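Local coordinates for protein transcriptional regulator, MarR family (Listeria monocytogenes str. 4b, PDB 2QWW) that probably binds DNA as a winged helix-turn-helix dimer and represses transcription, at residues D31-S36 against N117-K122; A35-T40 against E108-R113; L44-V49 against L65-S70; I56-L61 against L99-S104. One frame throughout, in Å; residues are numbered along the deposited sequence.

Contact 1 of 4, residues D31-S36 against N117-K122; sequences DQNAAS and NAFMYK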
loop_
_atom_site.group_PDB
_atom_site.type_symbol
_atom_site.label_atom_id
_atom_site.label_comp_id
_atom_site.label_asym_id
_atom_site.label_seq_id
_atom_site.Cartn_x
_atom_site.Cartn_y
_atom_site.Cartn_z
ATOM N N ASP A 31 8.994 -0.099 6.809
ATOM C CA ASP A 31 10.370 -0.188 6.302
ATOM C C ASP A 31 11.371 -0.401 7.422
ATOM O O ASP A 31 12.310 -1.167 7.253
ATOM C CB ASP A 31 10.798 1.085 5.564
ATOM C CG ASP A 31 10.038 1.314 4.280
ATOM O OD1 ASP A 31 9.409 0.370 3.760
ATOM O OD2 ASP A 31 10.082 2.461 3.786
ATOM N N GLN A 32 11.212 0.316 8.536
ATOM C CA GLN A 32 12.091 0.123 9.688
ATOM C C GLN A 32 11.965 -1.285 10.210
ATOM O O GLN A 32 12.931 -1.872 10.657
ATOM C CB GLN A 32 11.707 0.989 10.884
ATOM C CG GLN A 32 11.876 2.463 10.776
ATOM C CD GLN A 32 11.671 3.134 12.136
ATOM O OE1 GLN A 32 12.268 2.728 13.143
ATOM N NE2 GLN A 32 10.846 4.176 12.165
ATOM N N ASN A 33 10.740 -1.783 10.241
ATOM C CA ASN A 33 10.488 -3.103 10.762
ATOM C C ASN A 33 11.121 -4.150 9.849
ATOM O O ASN A 33 11.778 -5.052 10.313
ATOM C CB ASN A 33 8.983 -3.324 10.868
ATOM C CG ASN A 33 8.630 -4.545 11.666
ATOM O OD1 ASN A 33 9.308 -4.889 12.623
ATOM N ND2 ASN A 33 7.548 -5.193 11.299
ATOM N N ALA A 34 10.924 -4.007 8.544
ATOM C CA ALA A 34 11.507 -4.943 7.579
ATOM C C ALA A 34 13.030 -5.011 7.774
ATOM O O ALA A 34 13.577 -6.094 7.900
ATOM C CB ALA A 34 11.137 -4.547 6.145
ATOM N N ALA A 35 13.677 -3.850 7.859
ATOM C CA ALA A 35 15.108 -3.750 8.097
ATOM C C ALA A 35 15.544 -4.509 9.339
ATOM O O ALA A 35 16.579 -5.153 9.322
ATOM C CB ALA A 35 15.517 -2.293 8.202
ATOM N N SER A 36 14.734 -4.454 10.401
ATOM C CA SER A 36 15.003 -5.160 11.662
ATOM C C SER A 36 14.806 -6.663 11.558
ATOM O O SER A 36 15.302 -7.429 12.415
ATOM C CB SER A 36 14.075 -4.633 12.768
ATOM O OG SER A 36 12.728 -5.036 12.553
ATOM N N ASN A 117 3.933 -5.047 13.730
ATOM C CA ASN A 117 5.066 -4.119 13.632
ATOM C C ASN A 117 5.396 -3.372 14.928
ATOM O O ASN A 117 4.757 -2.375 15.250
ATOM C CB ASN A 117 4.807 -3.143 12.485
ATOM C CG ASN A 117 5.946 -2.177 12.276
ATOM O OD1 ASN A 117 6.860 -2.089 13.089
ATOM N ND2 ASN A 117 5.891 -1.433 11.185
ATOM N N ALA A 118 6.417 -3.844 15.647
ATOM C CA ALA A 118 6.809 -3.257 16.942
ATOM C C ALA A 118 7.158 -1.780 16.901
ATOM O O ALA A 118 6.978 -1.085 17.898
ATOM C CB ALA A 118 7.948 -4.041 17.567
ATOM N N PHE A 119 7.643 -1.296 15.762
ATOM C CA PHE A 119 7.944 0.123 15.597
ATOM C C PHE A 119 6.680 0.986 15.410
ATOM O O PHE A 119 6.691 2.192 15.717
ATOM C CB PHE A 119 8.880 0.345 14.400
ATOM C CG PHE A 119 10.220 -0.316 14.549
ATOM C CD1 PHE A 119 11.283 0.367 15.108
ATOM C CD2 PHE A 119 10.413 -1.626 14.142
ATOM C CE1 PHE A 119 12.525 -0.244 15.249
ATOM C CE2 PHE A 119 11.646 -2.244 14.287
ATOM C CZ PHE A 119 12.699 -1.556 14.837
HETATM N N MSE A 120 5.620 0.387 14.869
HETATM C CA MSE A 120 4.349 1.084 14.661
HETATM C C MSE A 120 3.635 1.160 15.993
HETATM O O MSE A 120 3.010 2.162 16.316
HETATM C CB MSE A 120 3.468 0.310 13.668
HETATM C CG MSE A 120 2.184 1.004 13.286
HETATM SE SE MSE A 120 2.588 2.600 12.323
HETATM C CE MSE A 120 1.160 3.617 12.641
ATOM N N TYR A 121 3.702 0.070 16.742
ATOM C CA TYR A 121 3.111 0.016 18.062
ATOM C C TYR A 121 3.709 1.045 19.007
ATOM O O TYR A 121 2.948 1.791 19.631
ATOM C CB TYR A 121 3.224 -1.378 18.661
ATOM C CG TYR A 121 2.131 -2.307 18.210
ATOM C CD1 TYR A 121 2.156 -2.886 16.953
ATOM C CD2 TYR A 121 1.074 -2.626 19.053
ATOM C CE1 TYR A 121 1.160 -3.742 16.537
ATOM C CE2 TYR A 121 0.073 -3.495 18.646
ATOM C CZ TYR A 121 0.126 -4.047 17.388
ATOM O OH TYR A 121 -0.857 -4.896 16.954
ATOM N N LYS A 122 5.041 1.102 19.115
ATOM C CA LYS A 122 5.686 2.094 19.981
ATOM C C LYS A 122 5.253 3.499 19.580
ATOM O O LYS A 122 4.930 4.312 20.430
ATOM C CB LYS A 122 7.211 1.981 19.951
HETATM O O HOH W 1 8.077 -6.161 14.556
#

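Contact 2 of 4, residues A35-T40 against E108-R113; sequences ASLGLT and EDLSKR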
loop_
_atom_site.group_PDB
_atom_site.type_symbol
_atom_site.label_atom_id
_atom_site.label_comp_id
_atom_site.label_asym_id
_atom_site.label_seq_id
_atom_site.Cartn_x
_atom_site.Cartn_y
_atom_site.Cartn_z
ATOM N N ALA A 35 13.677 -3.850 7.859
ATOM C CA ALA A 35 15.108 -3.750 8.097
ATOM C C ALA A 35 15.544 -4.509 9.339
ATOM O O ALA A 35 16.579 -5.153 9.322
ATOM C CB ALA A 35 15.517 -2.293 8.202
ATOM N N SER A 36 14.734 -4.454 10.401
ATOM C CA SER A 36 15.003 -5.160 11.662
ATOM C C SER A 36 14.806 -6.663 11.558
ATOM O O SER A 36 15.302 -7.429 12.415
ATOM C CB SER A 36 14.075 -4.633 12.768
ATOM O OG SER A 36 12.728 -5.036 12.553
ATOM N N LEU A 37 14.045 -7.095 10.550
ATOM C CA LEU A 37 13.821 -8.521 10.312
ATOM C C LEU A 37 14.805 -9.087 9.287
ATOM O O LEU A 37 14.794 -10.286 9.010
ATOM C CB LEU A 37 12.384 -8.757 9.850
ATOM C CG LEU A 37 11.313 -8.311 10.859
ATOM C CD1 LEU A 37 9.943 -8.382 10.250
ATOM C CD2 LEU A 37 11.377 -9.134 12.107
ATOM N N GLY A 38 15.642 -8.212 8.730
ATOM C CA GLY A 38 16.656 -8.577 7.738
ATOM C C GLY A 38 16.142 -8.709 6.308
ATOM O O GLY A 38 16.884 -9.120 5.436
ATOM N N LEU A 39 14.885 -8.329 6.067
ATOM C CA LEU A 39 14.247 -8.544 4.780
ATOM C C LEU A 39 13.752 -7.285 4.144
ATOM O O LEU A 39 13.529 -6.293 4.817
ATOM C CB LEU A 39 13.058 -9.460 4.982
ATOM C CG LEU A 39 13.330 -10.818 5.637
ATOM C CD1 LEU A 39 12.038 -11.502 5.971
ATOM C CD2 LEU A 39 14.163 -11.679 4.738
ATOM N N THR A 40 13.573 -7.348 2.830
ATOM C CA THR A 40 13.019 -6.260 2.078
ATOM C C THR A 40 11.506 -6.399 2.180
ATOM O O THR A 40 10.986 -7.457 2.550
ATOM C CB THR A 40 13.387 -6.352 0.613
ATOM O OG1 THR A 40 12.788 -7.528 0.054
ATOM C CG2 THR A 40 14.912 -6.411 0.430
ATOM N N GLU A 108 7.573 -18.494 9.603
ATOM C CA GLU A 108 6.324 -18.150 10.306
ATOM C C GLU A 108 6.594 -17.056 11.351
ATOM O O GLU A 108 5.879 -16.051 11.419
ATOM C CB GLU A 108 5.689 -19.410 10.956
ATOM C CG GLU A 108 5.144 -20.449 9.949
ATOM C CD GLU A 108 4.692 -21.780 10.580
ATOM O OE1 GLU A 108 4.740 -21.916 11.825
ATOM O OE2 GLU A 108 4.289 -22.700 9.820
ATOM N N ASP A 109 7.672 -17.239 12.114
ATOM C CA ASP A 109 8.091 -16.306 13.165
ATOM C C ASP A 109 8.283 -14.882 12.656
ATOM O O ASP A 109 7.769 -13.949 13.274
ATOM C CB ASP A 109 9.383 -16.786 13.818
ATOM C CG ASP A 109 9.228 -18.128 14.530
ATOM O OD1 ASP A 109 8.072 -18.575 14.715
ATOM O OD2 ASP A 109 10.262 -18.743 14.897
ATOM N N LEU A 110 9.011 -14.718 11.545
ATOM C CA LEU A 110 9.238 -13.390 10.950
ATOM C C LEU A 110 7.994 -12.818 10.286
ATOM O O LEU A 110 7.816 -11.591 10.263
ATOM C CB LEU A 110 10.378 -13.416 9.923
ATOM C CG LEU A 110 11.730 -13.927 10.415
ATOM C CD1 LEU A 110 12.715 -13.970 9.268
ATOM C CD2 LEU A 110 12.249 -13.063 11.538
ATOM N N SER A 111 7.166 -13.680 9.691
ATOM C CA SER A 111 5.896 -13.228 9.125
ATOM C C SER A 111 5.117 -12.543 10.254
ATOM O O SER A 111 4.699 -11.398 10.127
ATOM C CB SER A 111 5.082 -14.403 8.590
ATOM O OG SER A 111 3.916 -13.928 7.939
ATOM N N LYS A 112 5.002 -13.239 11.378
ATOM C CA LYS A 112 4.323 -12.727 12.570
ATOM C C LYS A 112 4.889 -11.380 13.060
ATOM O O LYS A 112 4.135 -10.454 13.379
ATOM C CB LYS A 112 4.373 -13.777 13.690
ATOM C CG LYS A 112 3.482 -14.995 13.417
ATOM C CD LYS A 112 3.820 -16.166 14.306
ATOM C CE LYS A 112 2.943 -17.370 13.987
ATOM N NZ LYS A 112 3.347 -18.573 14.780
ATOM N N ARG A 113 6.211 -11.264 13.099
ATOM C CA ARG A 113 6.838 -10.013 13.510
ATOM C C ARG A 113 6.618 -8.909 12.466
ATOM O O ARG A 113 6.654 -7.714 12.792
ATOM C CB ARG A 113 8.325 -10.229 13.803
ATOM C CG ARG A 113 8.591 -11.126 15.020
ATOM C CD ARG A 113 10.081 -11.333 15.249
ATOM N NE ARG A 113 10.756 -10.042 15.345
ATOM C CZ ARG A 113 12.075 -9.854 15.301
ATOM N NH1 ARG A 113 12.916 -10.874 15.157
ATOM N NH2 ARG A 113 12.554 -8.613 15.389
#

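Contact 3 of 4, residues L44-V49 against L65-S70; sequences LAMINV and LIITGS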
loop_
_atom_site.group_PDB
_atom_site.type_symbol
_atom_site.label_atom_id
_atom_site.label_comp_id
_atom_site.label_asym_id
_atom_site.label_seq_id
_atom_site.Cartn_x
_atom_site.Cartn_y
_atom_site.Cartn_z
ATOM N N LEU A 44 9.128 -9.785 2.441
ATOM C CA LEU A 44 8.054 -9.957 3.426
ATOM C C LEU A 44 6.696 -10.117 2.781
ATOM O O LEU A 44 5.894 -10.883 3.264
ATOM C CB LEU A 44 8.003 -8.785 4.388
ATOM C CG LEU A 44 9.133 -8.740 5.385
ATOM C CD1 LEU A 44 9.146 -7.393 6.050
ATOM C CD2 LEU A 44 8.990 -9.874 6.400
ATOM N N ALA A 45 6.434 -9.408 1.691
ATOM C CA ALA A 45 5.167 -9.573 0.992
ATOM C C ALA A 45 5.011 -11.031 0.552
ATOM O O ALA A 45 3.946 -11.635 0.718
ATOM C CB ALA A 45 5.098 -8.649 -0.199
HETATM N N MSE A 46 6.089 -11.597 0.014
HETATM C CA MSE A 46 6.125 -13.004 -0.420
HETATM C C MSE A 46 5.895 -13.941 0.751
HETATM O O MSE A 46 5.081 -14.861 0.666
HETATM C CB MSE A 46 7.473 -13.294 -1.078
HETATM C CG MSE A 46 7.711 -14.742 -1.561
HETATM SE SE MSE A 46 9.266 -14.967 -2.807
HETATM C CE MSE A 46 8.668 -13.878 -4.206
ATOM N N ILE A 47 6.620 -13.698 1.840
ATOM C CA ILE A 47 6.516 -14.504 3.058
ATOM C C ILE A 47 5.078 -14.538 3.537
ATOM O O ILE A 47 4.568 -15.590 3.880
ATOM C CB ILE A 47 7.390 -13.940 4.200
ATOM C CG1 ILE A 47 8.877 -14.075 3.879
ATOM C CG2 ILE A 47 7.108 -14.664 5.518
ATOM C CD1 ILE A 47 9.452 -15.448 4.055
ATOM N N ASN A 48 4.432 -13.376 3.521
ATOM C CA ASN A 48 3.058 -13.229 3.973
ATOM C C ASN A 48 2.026 -13.942 3.087
ATOM O O ASN A 48 1.077 -14.536 3.604
ATOM C CB ASN A 48 2.739 -11.743 4.163
ATOM C CG ASN A 48 3.534 -11.119 5.330
ATOM O OD1 ASN A 48 3.796 -11.782 6.340
ATOM N ND2 ASN A 48 3.907 -9.839 5.192
ATOM N N VAL A 49 2.229 -13.904 1.779
ATOM C CA VAL A 49 1.389 -14.643 0.851
ATOM C C VAL A 49 1.547 -16.135 1.117
ATOM O O VAL A 49 0.568 -16.856 1.207
ATOM C CB VAL A 49 1.771 -14.377 -0.603
ATOM C CG1 VAL A 49 1.083 -15.359 -1.540
ATOM C CG2 VAL A 49 1.445 -12.917 -1.011
ATOM N N LEU A 65 1.745 -11.277 -6.359
ATOM C CA LEU A 65 2.654 -10.185 -6.000
ATOM C C LEU A 65 2.778 -9.185 -7.152
ATOM O O LEU A 65 3.286 -8.087 -6.967
ATOM C CB LEU A 65 4.031 -10.742 -5.658
ATOM C CG LEU A 65 4.114 -11.701 -4.460
ATOM C CD1 LEU A 65 5.466 -12.361 -4.406
ATOM C CD2 LEU A 65 3.809 -10.996 -3.170
ATOM N N ILE A 66 2.326 -9.582 -8.338
ATOM C CA ILE A 66 2.376 -8.740 -9.527
ATOM C C ILE A 66 3.840 -8.367 -9.757
ATOM O O ILE A 66 4.209 -7.190 -9.768
ATOM C CB ILE A 66 1.448 -7.496 -9.409
ATOM C CG1 ILE A 66 0.079 -7.894 -8.851
ATOM C CG2 ILE A 66 1.276 -6.810 -10.778
ATOM C CD1 ILE A 66 -0.882 -6.745 -8.727
ATOM N N ILE A 67 4.662 -9.402 -9.913
ATOM C CA ILE A 67 6.092 -9.257 -10.145
ATOM C C ILE A 67 6.473 -10.125 -11.326
ATOM O O ILE A 67 5.693 -10.971 -11.764
ATOM C CB ILE A 67 6.946 -9.671 -8.913
ATOM C CG1 ILE A 67 6.672 -11.129 -8.512
ATOM C CG2 ILE A 67 6.674 -8.743 -7.742
ATOM C CD1 ILE A 67 7.447 -11.603 -7.298
ATOM N N THR A 68 7.693 -9.922 -11.813
ATOM C CA THR A 68 8.229 -10.665 -12.936
ATOM C C THR A 68 8.381 -12.126 -12.533
ATOM O O THR A 68 8.420 -12.445 -11.348
ATOM C CB THR A 68 9.643 -10.152 -13.277
ATOM O OG1 THR A 68 9.843 -8.850 -12.711
ATOM C CG2 THR A 68 9.881 -10.144 -14.777
ATOM N N GLY A 69 8.485 -13.011 -13.514
ATOM C CA GLY A 69 8.712 -14.424 -13.234
ATOM C C GLY A 69 10.144 -14.656 -12.782
ATOM O O GLY A 69 10.402 -15.509 -11.922
ATOM N N SER A 70 11.063 -13.887 -13.370
ATOM C CA SER A 70 12.494 -13.968 -13.085
ATOM C C SER A 70 12.827 -13.517 -11.679
ATOM O O SER A 70 13.642 -14.144 -10.999
ATOM C CB SER A 70 13.279 -13.086 -14.065
#

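Contact 4 of 4, residues I56-L61 against L99-S104; sequences ISVADL and LTLKLS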
loop_
_atom_site.group_PDB
_atom_site.type_symbol
_atom_site.label_atom_id
_atom_site.label_comp_id
_atom_site.label_asym_id
_atom_site.label_seq_id
_atom_site.Cartn_x
_atom_site.Cartn_y
_atom_site.Cartn_z
ATOM N N ILE A 56 1.134 -22.860 -2.108
ATOM C CA ILE A 56 0.951 -21.991 -3.274
ATOM C C ILE A 56 2.062 -22.274 -4.283
ATOM O O ILE A 56 3.155 -22.686 -3.894
ATOM C CB ILE A 56 0.925 -20.481 -2.902
ATOM C CG1 ILE A 56 0.513 -19.631 -4.108
ATOM C CG2 ILE A 56 2.273 -19.998 -2.337
ATOM C CD1 ILE A 56 0.364 -18.180 -3.810
ATOM N N SER A 57 1.776 -22.075 -5.572
ATOM C CA SER A 57 2.762 -22.307 -6.613
ATOM C C SER A 57 3.528 -21.029 -6.912
ATOM O O SER A 57 2.995 -19.922 -6.768
ATOM C CB SER A 57 2.102 -22.809 -7.891
ATOM O OG SER A 57 1.393 -21.770 -8.553
ATOM N N VAL A 58 4.764 -21.185 -7.362
ATOM C CA VAL A 58 5.580 -20.031 -7.722
ATOM C C VAL A 58 4.870 -19.260 -8.837
ATOM O O VAL A 58 4.869 -18.042 -8.825
ATOM C CB VAL A 58 7.032 -20.433 -8.110
ATOM C CG1 VAL A 58 7.812 -19.238 -8.609
ATOM C CG2 VAL A 58 7.766 -21.041 -6.923
ATOM N N ALA A 59 4.246 -19.976 -9.774
ATOM C CA ALA A 59 3.470 -19.374 -10.863
ATOM C C ALA A 59 2.388 -18.442 -10.346
ATOM O O ALA A 59 2.199 -17.357 -10.882
ATOM C CB ALA A 59 2.820 -20.455 -11.705
ATOM N N ASP A 60 1.674 -18.869 -9.311
ATOM C CA ASP A 60 0.595 -18.067 -8.725
ATOM C C ASP A 60 1.102 -17.035 -7.738
ATOM O O ASP A 60 0.454 -16.012 -7.508
ATOM C CB ASP A 60 -0.421 -18.974 -8.050
ATOM C CG ASP A 60 -1.130 -19.872 -9.045
ATOM O OD1 ASP A 60 -1.424 -19.387 -10.151
ATOM O OD2 ASP A 60 -1.388 -21.047 -8.730
ATOM N N LEU A 61 2.267 -17.298 -7.163
ATOM C CA LEU A 61 2.884 -16.384 -6.215
ATOM C C LEU A 61 3.258 -15.096 -6.946
ATOM O O LEU A 61 2.939 -14.001 -6.484
ATOM C CB LEU A 61 4.082 -17.074 -5.554
ATOM C CG LEU A 61 4.887 -16.345 -4.474
ATOM C CD1 LEU A 61 4.006 -15.757 -3.391
ATOM C CD2 LEU A 61 5.882 -17.320 -3.885
ATOM N N LEU A 99 6.772 -25.026 -8.990
ATOM C CA LEU A 99 7.247 -25.280 -7.638
ATOM C C LEU A 99 6.228 -24.782 -6.600
ATOM O O LEU A 99 5.678 -23.692 -6.746
ATOM C CB LEU A 99 8.584 -24.565 -7.460
ATOM C CG LEU A 99 9.299 -24.656 -6.117
ATOM C CD1 LEU A 99 9.701 -26.090 -5.819
ATOM C CD2 LEU A 99 10.507 -23.743 -6.153
ATOM N N THR A 100 5.960 -25.592 -5.575
ATOM C CA THR A 100 5.025 -25.224 -4.510
ATOM C C THR A 100 5.773 -25.056 -3.195
ATOM O O THR A 100 6.704 -25.801 -2.907
ATOM C CB THR A 100 3.918 -26.254 -4.341
ATOM O OG1 THR A 100 4.505 -27.539 -4.100
ATOM C CG2 THR A 100 3.069 -26.320 -5.579
ATOM N N LEU A 101 5.299 -24.135 -2.365
ATOM C CA LEU A 101 6.021 -23.733 -1.169
ATOM C C LEU A 101 5.198 -23.589 0.097
ATOM O O LEU A 101 4.027 -23.212 0.041
ATOM C CB LEU A 101 6.594 -22.325 -1.439
ATOM C CG LEU A 101 7.411 -22.082 -2.715
ATOM C CD1 LEU A 101 7.623 -20.609 -2.941
ATOM C CD2 LEU A 101 8.742 -22.817 -2.656
ATOM N N LYS A 102 5.841 -23.847 1.239
ATOM C CA LYS A 102 5.273 -23.515 2.551
ATOM C C LYS A 102 6.389 -22.842 3.352
ATOM O O LYS A 102 7.564 -23.006 3.033
ATOM C CB LYS A 102 4.704 -24.729 3.296
ATOM C CG LYS A 102 5.689 -25.697 3.908
ATOM C CD LYS A 102 4.928 -26.771 4.664
ATOM C CE LYS A 102 5.825 -27.842 5.284
ATOM N NZ LYS A 102 6.435 -27.447 6.591
ATOM N N LEU A 103 6.026 -22.073 4.372
ATOM C CA LEU A 103 7.017 -21.428 5.232
ATOM C C LEU A 103 7.562 -22.379 6.257
ATOM O O LEU A 103 6.830 -23.199 6.787
ATOM C CB LEU A 103 6.411 -20.294 6.039
ATOM C CG LEU A 103 5.860 -19.092 5.297
ATOM C CD1 LEU A 103 5.491 -18.063 6.325
ATOM C CD2 LEU A 103 6.886 -18.527 4.327
ATOM N N SER A 104 8.838 -22.216 6.580
ATOM C CA SER A 104 9.462 -22.993 7.637
ATOM C C SER A 104 8.964 -22.309 8.899
ATOM O O SER A 104 8.221 -21.313 8.819
ATOM C CB SER A 104 10.976 -22.885 7.560
ATOM O OG SER A 104 11.344 -21.522 7.711
#

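Contact 1 of 4, residues D31-S36 against N117-K122
Asn33 and Asn117 meet through their side-chain amides, whose planes lie only 10° apart and are stacked, the two groups sliding past each other in opposite directions. Asn117 OD1 comes to 3.3 Å from Asn33 CB, but no hydrogen bond joins the pair: Asn33 ND2 is spent on Arg113 O, and Asn117 ND2 on Tyr29 O. These outside bonds help to fix how each amide is turned.

The other close packing is round the Phe119 ring. Over one face sits Gln32 CB, 4.3 Å from the ring centroid and 14° off its normal, a CH-pi contact. Farther along the extended Gln32 chain, OE1 approaches Phe119 CD1 to 3.2 Å. Ser36 meets the rim instead, its OG near the ring plane and 3.5 Å from Phe119 CE2. Such mixed neighbours, part carbon and part polar, suit a ring only partly shielded from solvent.

Polar bonds tie up the helix start. Asn117 is the N-cap of helix 118-128: its OD1 accepts from Phe119 N at 2.9 Å and, weakly, from Met120 N. A water accepts from Ala118 N at 3.1 Å and lies 2.6 Å from Asn33 OD1, bridging the two segments. Tyr121 OH hydrogen-bonds Ser13 OG of the second subunit; packing of N- and C-terminal helices, within and between subunits, is characteristic of the MarR dimerisation region.

Contact 2 of 4, residues A35-T40 against E108-R113
Leu37 is pressed against Arg113 and Leu110 of helix 105-115 and has more of its surface buried here than any other residue of the two segments. One methyl, CD2, rests over the centre of the Arg113 guanidinium, 3.3 Å from Arg113 CZ, so that an apolar branch packs on the face of a flat cation. Arg113 reaches this place by a bend: its chain runs extended to CD, then chi3 of 54° turns NE aside. Nearer the backbone, Arg113 CB lies 3.7 Å from Leu37 CD2. The other methyl, Leu37 CD1, lies 3.8 Å from Leu110 O, against the helix backbone.

Leu37 belongs to the last turn of helix 8-37, which closes at Gly38 in a Schellman motif; glycine adopts the positive phi of 81° without strain from a CB. This turn leads from the long N-terminal helix into the DNA-binding domain of the winged-helix fold.

Leu110 gives one methyl to each of two leucines. Its CD2 is 4.1 Å from Leu37 CD2, while its CD1 is 4.2 Å from Leu39 CD1, and the side chains of Leu39 and Leu110 cross at about a right angle. Branched apolar residues suit this junction, where Leu84 packs on both Leu39 and Leu110, and Leu44 of the following helix on Leu39.

Contact 3 of 4, residues L44-V49 against L65-S70
Leu65 ends a helix beside Met46, the two CA atoms 7.2 Å apart, and the chain then turns away through Ile66, whose positive phi of 58° breaks the helical run before helix 69-81 starts after Thr68. The contact is apolar, with no hydrogen bond between the segments.

Leu65 does most of the work, its two methyls dividing the partners. CD1 meets selenomethionine Met46, 3.5 Å from its CE, and also packs on Met46 CB. The Met46 chain starts with CG anti to the backbone N and runs extended to SE, where chi3 of -62° bends CE across; its side chain crosses that of Leu65 at about a right angle. The same CE lies 4.0 Å from Ile67 CD1, so one methyl touches residues before and after Ile66.

Leu65 closes helix 58-65, and Ile67 lies in the turn that leads to helix 69-81; the two helices form the helix-turn-helix of the MarR fold, and the second of them is probably the DNA-recognition helix, as in relatives.

The other methyl of Leu65, CD2, faces the side of helix 41-52: Val49 CG2 stands 3.7 Å from it and Ala45 CB 4.0 Å. Alanine's short side chain lets the leucine methyl come close to the helix backbone, with Ala45 C 3.9 Å from Leu65 CD2, while the branched valine meets the same methyl one turn on. Met46 and Val49 also pack on Leu61.

Contact 4 of 4, residues I56-L61 against L99-S104
Ser57 and Thr100 put their side chains on one face of a small antiparallel sheet, while Ile56 and Leu101 point to the other, inner face. Ser57 and Thr100 form a non-hydrogen-bonded pair with CA atoms 4.2 Å apart.

Backbone bonds flank that pair. Leu101 N donates to Ile56 O at 3.0 Å, and Val58 N donates to Leu99 O at 2.7 Å. Each carbonyl also receives a CA-H contact, Ile56 O from Thr100 CA and Leu99 O from Ser57 CA.

Ser57 is also the N-cap of helix 58-65. With chi1 of 73°, OG occupies the crowded position between backbone N and carbonyl carbon, from which it accepts from Asp60 N at 3.0 Å. Serine's short hydroxyl suits this N-cap, since it can turn back to a backbone N-H of the first turn.

Apolar branches close the inner side. Val58 CG2 packs 3.7 Å from Leu99 CB and 4.0 Å from Leu101 CD1. The same Leu101 methyl lies 3.8 Å from Leu61 CD2, on a side chain crossing at about a right angle. Val49 of helix 41-52 packs on Ile56, and strand 85-87 continues the sheet beyond 100-103. This is the small three-stranded sheet of a winged helix-turn-helix domain, whose strands 85-87 and 100-103 form the wing hairpin.

Contacts 1 and 2 share Ala35 and Ser36 of helix 8-37, their centres about 9 Å apart, and a probable hydrogen bond from Leu39 N to Ala34 O (3.2 Å) ties one to the other. From there the fold passes to the DNA-binding part: Ser111 of contact 2 probably bonds Asn48 of contact 3 (OG to OD1, 2.7 Å), and Ser111 CB packs on Ile47 CG2. Contacts 3 and 4 adjoin, centres about 10 Å apart, where Leu103 CD1 lies 3.6 Å from Ile47 O; contact 3 sets the helix-turn-helix against helix 41-52, and contact 4 ties its first helix to the sheet. Contacts 1 and 3 touch through Ala34 and Leu44, and both reach the second subunit.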